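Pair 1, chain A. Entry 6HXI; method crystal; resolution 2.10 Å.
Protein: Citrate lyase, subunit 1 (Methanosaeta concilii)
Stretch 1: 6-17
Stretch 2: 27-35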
# COMPACT_ATOMS: atom_id res chain seq x y z
N ILE A 6 -45.64 -38.17 29.22
CA ILE A 6 -44.96 -39.13 28.34
C ILE A 6 -45.59 -40.51 28.46
O ILE A 6 -46.17 -40.83 29.50
CB ILE A 6 -43.40 -39.15 28.51
CG1 ILE A 6 -42.96 -39.45 29.96
CG2 ILE A 6 -42.78 -37.84 28.01
CD1 ILE A 6 -41.53 -39.94 30.08
N ARG A 7 -45.49 -41.32 27.41
CA ARG A 7 -46.00 -42.68 27.40
C ARG A 7 -45.29 -43.50 28.45
O ARG A 7 -44.10 -43.29 28.72
CB ARG A 7 -45.83 -43.36 26.03
CG ARG A 7 -46.64 -42.70 24.94
CD ARG A 7 -46.88 -43.60 23.75
NE ARG A 7 -47.11 -42.80 22.54
CZ ARG A 7 -48.26 -42.20 22.23
NH1 ARG A 7 -48.35 -41.47 21.13
NH2 ARG A 7 -49.30 -42.31 23.04
N GLU A 8 -46.05 -44.42 29.06
CA GLU A 8 -45.59 -45.40 30.05
C GLU A 8 -44.38 -46.13 29.44
O GLU A 8 -43.40 -46.36 30.14
CB GLU A 8 -46.73 -46.38 30.36
CG GLU A 8 -46.55 -47.20 31.63
CD GLU A 8 -47.71 -48.13 31.95
OE1 GLU A 8 -48.88 -47.76 31.68
OE2 GLU A 8 -47.45 -49.22 32.50
N TYR A 9 -44.44 -46.45 28.12
CA TYR A 9 -43.39 -47.09 27.33
C TYR A 9 -42.07 -46.31 27.46
O TYR A 9 -41.05 -46.90 27.81
CB TYR A 9 -43.83 -47.20 25.85
CG TYR A 9 -42.74 -47.66 24.91
CD1 TYR A 9 -42.27 -48.97 24.94
CD2 TYR A 9 -42.16 -46.78 24.00
CE1 TYR A 9 -41.26 -49.40 24.08
CE2 TYR A 9 -41.13 -47.19 23.15
CZ TYR A 9 -40.69 -48.51 23.19
OH TYR A 9 -39.69 -48.95 22.35
N ASP A 10 -42.13 -44.98 27.26
CA ASP A 10 -41.01 -44.06 27.33
C ASP A 10 -40.46 -43.89 28.75
O ASP A 10 -39.23 -43.91 28.94
CB ASP A 10 -41.41 -42.71 26.72
CG ASP A 10 -41.80 -42.77 25.24
OD1 ASP A 10 -41.13 -43.51 24.47
OD2 ASP A 10 -42.73 -42.03 24.84
N ALA A 11 -41.36 -43.75 29.76
CA ALA A 11 -41.00 -43.59 31.17
C ALA A 11 -40.27 -44.84 31.73
O ALA A 11 -39.23 -44.72 32.38
CB ALA A 11 -42.24 -43.27 31.98
N LYS A 12 -40.81 -46.03 31.42
CA LYS A 12 -40.26 -47.33 31.82
C LYS A 12 -38.93 -47.60 31.11
O LYS A 12 -38.04 -48.18 31.73
CB LYS A 12 -41.26 -48.46 31.56
CG LYS A 12 -42.37 -48.52 32.59
CD LYS A 12 -43.40 -49.56 32.27
CE LYS A 12 -44.24 -49.83 33.49
NZ LYS A 12 -45.29 -50.83 33.23
N ASN A 13 -38.81 -47.18 29.84
CA ASN A 13 -37.59 -47.32 29.05
C ASN A 13 -36.49 -46.46 29.65
O ASN A 13 -35.35 -46.94 29.76
CB ASN A 13 -37.81 -46.97 27.58
CG ASN A 13 -37.25 -47.99 26.62
OD1 ASN A 13 -36.08 -48.39 26.70
ND2 ASN A 13 -38.09 -48.44 25.70
N LEU A 14 -36.84 -45.21 30.08
CA LEU A 14 -35.92 -44.28 30.76
C LEU A 14 -35.47 -44.92 32.08
O LEU A 14 -34.28 -44.96 32.37
CB LEU A 14 -36.57 -42.89 31.03
CG LEU A 14 -36.69 -41.92 29.84
CD1 LEU A 14 -37.58 -40.72 30.17
CD2 LEU A 14 -35.33 -41.44 29.40
N LEU A 15 -36.43 -45.46 32.85
CA LEU A 15 -36.15 -46.13 34.12
C LEU A 15 -35.25 -47.35 33.92
O LEU A 15 -34.30 -47.53 34.68
CB LEU A 15 -37.44 -46.53 34.86
CG LEU A 15 -37.22 -46.85 36.33
CD1 LEU A 15 -37.13 -45.60 37.13
CD2 LEU A 15 -38.31 -47.74 36.87
N ALA A 16 -35.52 -48.15 32.88
CA ALA A 16 -34.74 -49.34 32.55
C ALA A 16 -33.31 -48.97 32.15
O ALA A 16 -32.38 -49.62 32.61
CB ALA A 16 -35.41 -50.11 31.43
N ARG A 17 -33.15 -47.88 31.39
CA ARG A 17 -31.86 -47.40 30.92
C ARG A 17 -31.03 -46.67 31.98
O ARG A 17 -29.87 -47.02 32.17
CB ARG A 17 -32.02 -46.50 29.68
CG ARG A 17 -30.76 -46.38 28.81
CD ARG A 17 -31.07 -46.37 27.32
NE ARG A 17 -31.20 -45.02 26.79
CZ ARG A 17 -32.35 -44.37 26.63
NH1 ARG A 17 -33.50 -44.94 26.97
NH2 ARG A 17 -32.35 -43.14 26.13
N SER A 27 -31.90 -55.69 37.60
CA SER A 27 -32.99 -56.62 37.84
C SER A 27 -34.14 -56.33 36.87
O SER A 27 -34.67 -57.26 36.27
CB SER A 27 -33.46 -56.55 39.29
OG SER A 27 -32.55 -57.21 40.15
N TYR A 28 -34.50 -55.05 36.69
CA TYR A 28 -35.55 -54.69 35.75
C TYR A 28 -34.97 -54.52 34.34
O TYR A 28 -34.22 -53.58 34.06
CB TYR A 28 -36.37 -53.48 36.22
CG TYR A 28 -37.45 -53.07 35.24
CD1 TYR A 28 -38.54 -53.90 34.98
CD2 TYR A 28 -37.40 -51.84 34.58
CE1 TYR A 28 -39.54 -53.53 34.08
CE2 TYR A 28 -38.39 -51.46 33.68
CZ TYR A 28 -39.46 -52.30 33.43
OH TYR A 28 -40.45 -51.95 32.54
N LYS A 29 -35.30 -55.48 33.46
CA LYS A 29 -34.90 -55.49 32.06
C LYS A 29 -35.78 -54.48 31.33
O LYS A 29 -36.84 -54.12 31.82
CB LYS A 29 -35.10 -56.88 31.45
CG LYS A 29 -34.21 -57.98 32.01
CD LYS A 29 -34.51 -59.29 31.30
CE LYS A 29 -34.10 -60.50 32.11
NZ LYS A 29 -34.51 -61.76 31.45
N GLY A 30 -35.35 -54.03 30.16
CA GLY A 30 -36.13 -53.07 29.38
C GLY A 30 -37.12 -53.68 28.41
O GLY A 30 -37.39 -53.06 27.38
N ASN A 31 -37.66 -54.89 28.74
CA ASN A 31 -38.61 -55.63 27.88
C ASN A 31 -39.91 -54.86 27.68
O ASN A 31 -40.86 -55.00 28.46
CB ASN A 31 -38.88 -57.06 28.38
CG ASN A 31 -37.67 -57.93 28.57
OD1 ASN A 31 -37.40 -58.39 29.67
ND2 ASN A 31 -36.89 -58.16 27.52
N LEU A 32 -39.93 -54.00 26.65
CA LEU A 32 -41.05 -53.14 26.30
C LEU A 32 -41.27 -53.08 24.79
O LEU A 32 -40.31 -53.06 24.01
CB LEU A 32 -40.81 -51.72 26.85
CG LEU A 32 -40.59 -51.56 28.35
CD1 LEU A 32 -39.56 -50.50 28.62
CD2 LEU A 32 -41.88 -51.23 29.07
N ALA A 33 -42.55 -53.05 24.39
CA ALA A 33 -42.97 -52.97 22.99
C ALA A 33 -44.15 -52.00 22.88
O ALA A 33 -45.13 -52.14 23.62
CB ALA A 33 -43.35 -54.35 22.48
N LEU A 34 -44.05 -51.01 21.97
CA LEU A 34 -45.13 -50.06 21.74
C LEU A 34 -45.79 -50.34 20.40
O LEU A 34 -45.10 -50.48 19.39
CB LEU A 34 -44.65 -48.59 21.81
CG LEU A 34 -45.74 -47.49 21.79
CD1 LEU A 34 -46.52 -47.43 23.12
CD2 LEU A 34 -45.17 -46.15 21.44
N VAL A 35 -47.13 -50.40 20.39
CA VAL A 35 -47.93 -50.68 19.19
C VAL A 35 -48.78 -49.46 18.79
O VAL A 35 -49.79 -49.16 19.44
CB VAL A 35 -48.76 -51.99 19.33
CG1 VAL A 35 -49.64 -52.23 18.11
CG2 VAL A 35 -47.85 -53.18 19.57

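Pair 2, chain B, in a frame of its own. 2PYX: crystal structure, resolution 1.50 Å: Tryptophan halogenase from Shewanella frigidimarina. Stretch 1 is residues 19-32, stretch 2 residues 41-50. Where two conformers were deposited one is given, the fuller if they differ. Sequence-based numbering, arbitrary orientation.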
# COMPACT_ATOMS: atom_id res chain seq x y z
N GLY B 19 -0.55 -9.41 -11.48
CA GLY B 19 -1.28 -10.21 -12.43
C GLY B 19 -2.31 -11.10 -11.80
O GLY B 19 -3.46 -11.16 -12.27
N TRP B 20 -1.92 -11.76 -10.70
CA TRP B 20 -2.85 -12.70 -10.08
C TRP B 20 -3.96 -12.04 -9.27
O TRP B 20 -5.09 -12.54 -9.24
CB TRP B 20 -2.13 -13.76 -9.26
CG TRP B 20 -1.34 -14.67 -10.14
CD1 TRP B 20 0.03 -14.69 -10.29
CD2 TRP B 20 -1.86 -15.64 -11.03
NE1 TRP B 20 0.39 -15.65 -11.21
CE2 TRP B 20 -0.75 -16.24 -11.68
CE3 TRP B 20 -3.15 -16.07 -11.36
CZ2 TRP B 20 -0.91 -17.24 -12.64
CZ3 TRP B 20 -3.29 -17.07 -12.28
CH2 TRP B 20 -2.16 -17.64 -12.92
N ILE B 21 -3.69 -10.90 -8.65
CA ILE B 21 -4.81 -10.20 -8.01
C ILE B 21 -5.81 -9.76 -9.07
O ILE B 21 -7.03 -9.85 -8.87
CB ILE B 21 -4.33 -9.02 -7.15
CG1 ILE B 21 -3.68 -9.56 -5.86
CG2 ILE B 21 -5.48 -8.05 -6.82
CD1 ILE B 21 -2.92 -8.49 -5.07
N THR B 22 -5.30 -9.28 -10.20
CA THR B 22 -6.18 -8.86 -11.29
C THR B 22 -7.02 -10.05 -11.76
O THR B 22 -8.22 -9.95 -11.95
CB THR B 22 -5.38 -8.24 -12.46
OG1 THR B 22 -4.64 -7.11 -11.97
CG2 THR B 22 -6.30 -7.80 -13.58
N ALA B 23 -6.37 -11.17 -12.05
CA ALA B 23 -7.08 -12.35 -12.53
C ALA B 23 -8.18 -12.76 -11.57
O ALA B 23 -9.31 -13.03 -11.97
CB ALA B 23 -6.11 -13.49 -12.73
N GLY B 24 -7.85 -12.80 -10.28
CA GLY B 24 -8.80 -13.25 -9.28
C GLY B 24 -9.99 -12.33 -9.11
O GLY B 24 -11.15 -12.77 -9.02
N LEU B 25 -9.71 -11.03 -9.06
CA LEU B 25 -10.79 -10.05 -8.91
C LEU B 25 -11.73 -10.05 -10.14
O LEU B 25 -12.93 -9.98 -10.00
CB LEU B 25 -10.26 -8.66 -8.59
CG LEU B 25 -9.69 -8.51 -7.18
CD1 LEU B 25 -9.04 -7.13 -7.10
CD2 LEU B 25 -10.76 -8.69 -6.12
N LEU B 26 -11.16 -10.13 -11.33
CA LEU B 26 -11.98 -10.20 -12.54
C LEU B 26 -12.85 -11.47 -12.56
O LEU B 26 -14.04 -11.38 -12.82
CB LEU B 26 -11.11 -10.19 -13.81
CG LEU B 26 -10.50 -8.83 -14.15
CD1 LEU B 26 -9.52 -9.00 -15.31
CD2 LEU B 26 -11.55 -7.79 -14.49
N ALA B 27 -12.23 -12.63 -12.31
CA ALA B 27 -12.95 -13.89 -12.38
C ALA B 27 -14.03 -13.94 -11.31
O ALA B 27 -15.16 -14.35 -11.57
CB ALA B 27 -11.99 -15.07 -12.20
N ALA B 28 -13.70 -13.51 -10.10
CA ALA B 28 -14.67 -13.58 -9.01
C ALA B 28 -15.87 -12.67 -9.30
O ALA B 28 -17.04 -13.03 -9.02
CB ALA B 28 -14.02 -13.23 -7.68
N GLU B 29 -15.62 -11.48 -9.83
CA GLU B 29 -16.70 -10.52 -10.08
C GLU B 29 -17.64 -10.96 -11.20
O GLU B 29 -18.83 -10.75 -11.08
CB GLU B 29 -16.14 -9.11 -10.35
CG GLU B 29 -17.16 -8.07 -10.71
CD GLU B 29 -18.12 -7.72 -9.59
OE1 GLU B 29 -18.01 -8.23 -8.45
OE2 GLU B 29 -19.03 -6.92 -9.86
N HIS B 30 -17.08 -11.56 -12.26
CA HIS B 30 -17.90 -11.84 -13.46
C HIS B 30 -18.28 -13.29 -13.69
O HIS B 30 -19.30 -13.56 -14.33
CB HIS B 30 -17.18 -11.30 -14.70
CG HIS B 30 -17.14 -9.81 -14.70
ND1 HIS B 30 -18.21 -9.03 -15.06
CD2 HIS B 30 -16.18 -8.96 -14.24
CE1 HIS B 30 -17.91 -7.76 -14.87
NE2 HIS B 30 -16.69 -7.68 -14.35
N ASN B 31 -17.49 -14.20 -13.15
CA ASN B 31 -17.59 -15.64 -13.47
C ASN B 31 -18.08 -16.55 -12.34
O ASN B 31 -18.28 -17.73 -12.59
CB ASN B 31 -16.24 -16.13 -13.99
CG ASN B 31 -15.87 -15.53 -15.34
OD1 ASN B 31 -16.65 -14.76 -15.93
ND2 ASN B 31 -14.70 -15.92 -15.86
N VAL B 32 -18.27 -16.00 -11.14
CA VAL B 32 -18.57 -16.78 -9.91
C VAL B 32 -19.80 -16.20 -9.20
O VAL B 32 -19.98 -14.98 -9.13
CB VAL B 32 -17.38 -16.73 -8.95
CG1 VAL B 32 -17.71 -17.44 -7.65
CG2 VAL B 32 -16.17 -17.31 -9.58
N PRO B 41 -18.75 -19.18 -18.56
CA PRO B 41 -18.54 -17.89 -17.90
C PRO B 41 -18.42 -16.73 -18.87
O PRO B 41 -18.07 -16.90 -20.04
CB PRO B 41 -17.22 -18.09 -17.18
CG PRO B 41 -16.49 -19.07 -18.01
CD PRO B 41 -17.51 -19.99 -18.60
N LYS B 42 -18.71 -15.54 -18.35
CA LYS B 42 -18.62 -14.34 -19.14
C LYS B 42 -17.24 -14.12 -19.73
O LYS B 42 -17.10 -13.85 -20.94
CB LYS B 42 -19.00 -13.10 -18.30
CG LYS B 42 -19.13 -11.83 -19.13
CD LYS B 42 -19.30 -10.59 -18.28
CE LYS B 42 -20.52 -10.58 -17.46
NZ LYS B 42 -20.66 -9.28 -16.66
N LEU B 43 -16.21 -14.15 -18.87
CA LEU B 43 -14.89 -13.75 -19.25
C LEU B 43 -13.99 -14.96 -19.45
O LEU B 43 -14.01 -15.90 -18.64
CB LEU B 43 -14.20 -12.88 -18.18
CG LEU B 43 -14.92 -11.59 -17.80
CD1 LEU B 43 -14.08 -10.84 -16.80
CD2 LEU B 43 -15.22 -10.74 -19.01
N ASN B 44 -13.18 -14.87 -20.49
CA ASN B 44 -12.14 -15.85 -20.76
C ASN B 44 -10.82 -15.16 -20.46
O ASN B 44 -10.35 -14.32 -21.22
CB ASN B 44 -12.19 -16.33 -22.21
CG ASN B 44 -11.17 -17.44 -22.50
OD1 ASN B 44 -10.82 -18.21 -21.62
ND2 ASN B 44 -10.69 -17.50 -23.75
N ILE B 45 -10.26 -15.49 -19.30
CA ILE B 45 -9.08 -14.81 -18.79
C ILE B 45 -7.85 -15.72 -18.92
O ILE B 45 -7.86 -16.86 -18.45
CB ILE B 45 -9.27 -14.45 -17.31
CG1 ILE B 45 -10.52 -13.60 -17.08
CG2 ILE B 45 -8.01 -13.74 -16.78
CD1 ILE B 45 -10.96 -13.64 -15.65
N THR B 46 -6.82 -15.23 -19.60
CA THR B 46 -5.55 -15.91 -19.76
C THR B 46 -4.44 -15.03 -19.19
O THR B 46 -4.36 -13.84 -19.50
CB THR B 46 -5.28 -16.20 -21.25
OG1 THR B 46 -6.33 -17.01 -21.80
CG2 THR B 46 -3.91 -16.90 -21.45
N LEU B 47 -3.56 -15.63 -18.40
CA LEU B 47 -2.42 -14.98 -17.84
C LEU B 47 -1.16 -15.59 -18.43
O LEU B 47 -0.96 -16.81 -18.29
CB LEU B 47 -2.42 -15.03 -16.30
CG LEU B 47 -1.37 -14.15 -15.59
CD1 LEU B 47 -1.86 -13.74 -14.22
CD2 LEU B 47 -0.06 -14.88 -15.42
N ILE B 48 -0.34 -14.77 -19.07
CA ILE B 48 0.94 -15.21 -19.67
C ILE B 48 2.03 -14.71 -18.74
O ILE B 48 2.21 -13.50 -18.56
CB ILE B 48 1.15 -14.63 -21.09
CG1 ILE B 48 0.01 -15.02 -22.02
CG2 ILE B 48 2.52 -15.13 -21.63
CD1 ILE B 48 -0.02 -14.29 -23.34
N GLU B 49 2.76 -15.66 -18.18
CA GLU B 49 3.82 -15.41 -17.20
C GLU B 49 5.18 -15.81 -17.81
O GLU B 49 5.30 -16.89 -18.37
CB GLU B 49 3.52 -16.23 -15.94
CG GLU B 49 4.45 -15.95 -14.82
CD GLU B 49 4.07 -16.57 -13.51
OE1 GLU B 49 3.13 -17.37 -13.45
OE2 GLU B 49 4.75 -16.24 -12.51
N SER B 50 6.17 -14.95 -17.64
CA SER B 50 7.54 -15.24 -18.09
C SER B 50 8.06 -16.47 -17.36
O SER B 50 7.85 -16.62 -16.15
CB SER B 50 8.47 -14.07 -17.77
OG SER B 50 9.78 -14.37 -18.19
O HOH W 1 3.52 -15.24 -10.62
O HOH W 2 -20.18 -15.63 -15.85
O HOH W 3 -21.43 -11.66 -14.46

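Superposing N, CA and C of 14 central residues brings pair 2 onto pair 1 with an RMSD of 1.0 Å. In both, a helix packs against a segment that leads into a strand; in pair 2 the axes of helix and strand run nearly antiparallel, at 173° with a closest approach of 9.6 Å. The match is tightest from A:Ala11 = B:Leu25 to A:Leu14 = B:Ala28 on the helix, and at A:Leu32 = B:Ile45 and A:Ala33 = B:Thr46 on the other side, with CA offsets of 0.4 to 0.5 Å.

The extended segments use the same alternation. A:Leu32 and A:Leu34, like their counterparts B:Ile45 and B:Leu47, point toward the helix, while A:Ala33 and B:Thr46 point away. The side-chain centres of the two inward positions differ by only 1.1 and 1.0 Å, so the strand side offers similar aliphatic bulk in both pairs.

The helix answers differently. At A:Tyr9 = B:Ala23, pair 1 places a ring against the two inward leucines: A:Tyr9 CE1 lies 3.6 Å from A:Leu32 CB, and A:Leu34 CB sits 3.7 Å from the centroid of the A:Tyr9 ring, 10° off its normal, a CH-pi contact. B:Ala23 reaches far less, its CB standing 4.5 Å from B:Ile45 CG2. In pair 2 the aromatic comes from B:Trp20, which has no matched position in pair 1: B:Leu47 CD1 lies 3.7 Å from the centroid of its six-membered ring, 11° off the normal. The same leucine position is thus covered by a ring face from a different place on the helix.

One matched position is used alike despite its chemistry. A:Lys12 CB approaches A:Leu32 CD2 at 3.8 Å, and B:Leu26 CB approaches B:Ile45 CD1 at 3.9 Å. The lysine end leads away, and A:Lys12 NZ forms a salt bridge with A:Glu8 OE2 at 2.8 Å, while the aliphatic base packs.

The sharpest contrast is toward the helix C-terminus. At A:Ala16 = B:His30 (CA offset 1.8 Å), A:Ala16 meets the other stretch with its CB alone: A:Ala16 CB is 3.7 Å from A:Gly30 CA and 4.0 Å from A:Tyr28 CE2. Pair 1 has no hydrogen bond across the stretches. In pair 2, B:Lys42 NZ donates to B:His30 ND1 at 2.9 Å. B:Asn31, unmatched, clasps the backbone of one residue: B:Leu43 N donates to B:Asn31 OD1 at 3.0 Å (170°), and B:Asn31 ND2 donates to B:Leu43 O at 2.9 Å (151°). Water 2 adds a bridge, donating to B:His30 O at 2.7 Å and accepting from B:Lys42 N at 2.9 Å.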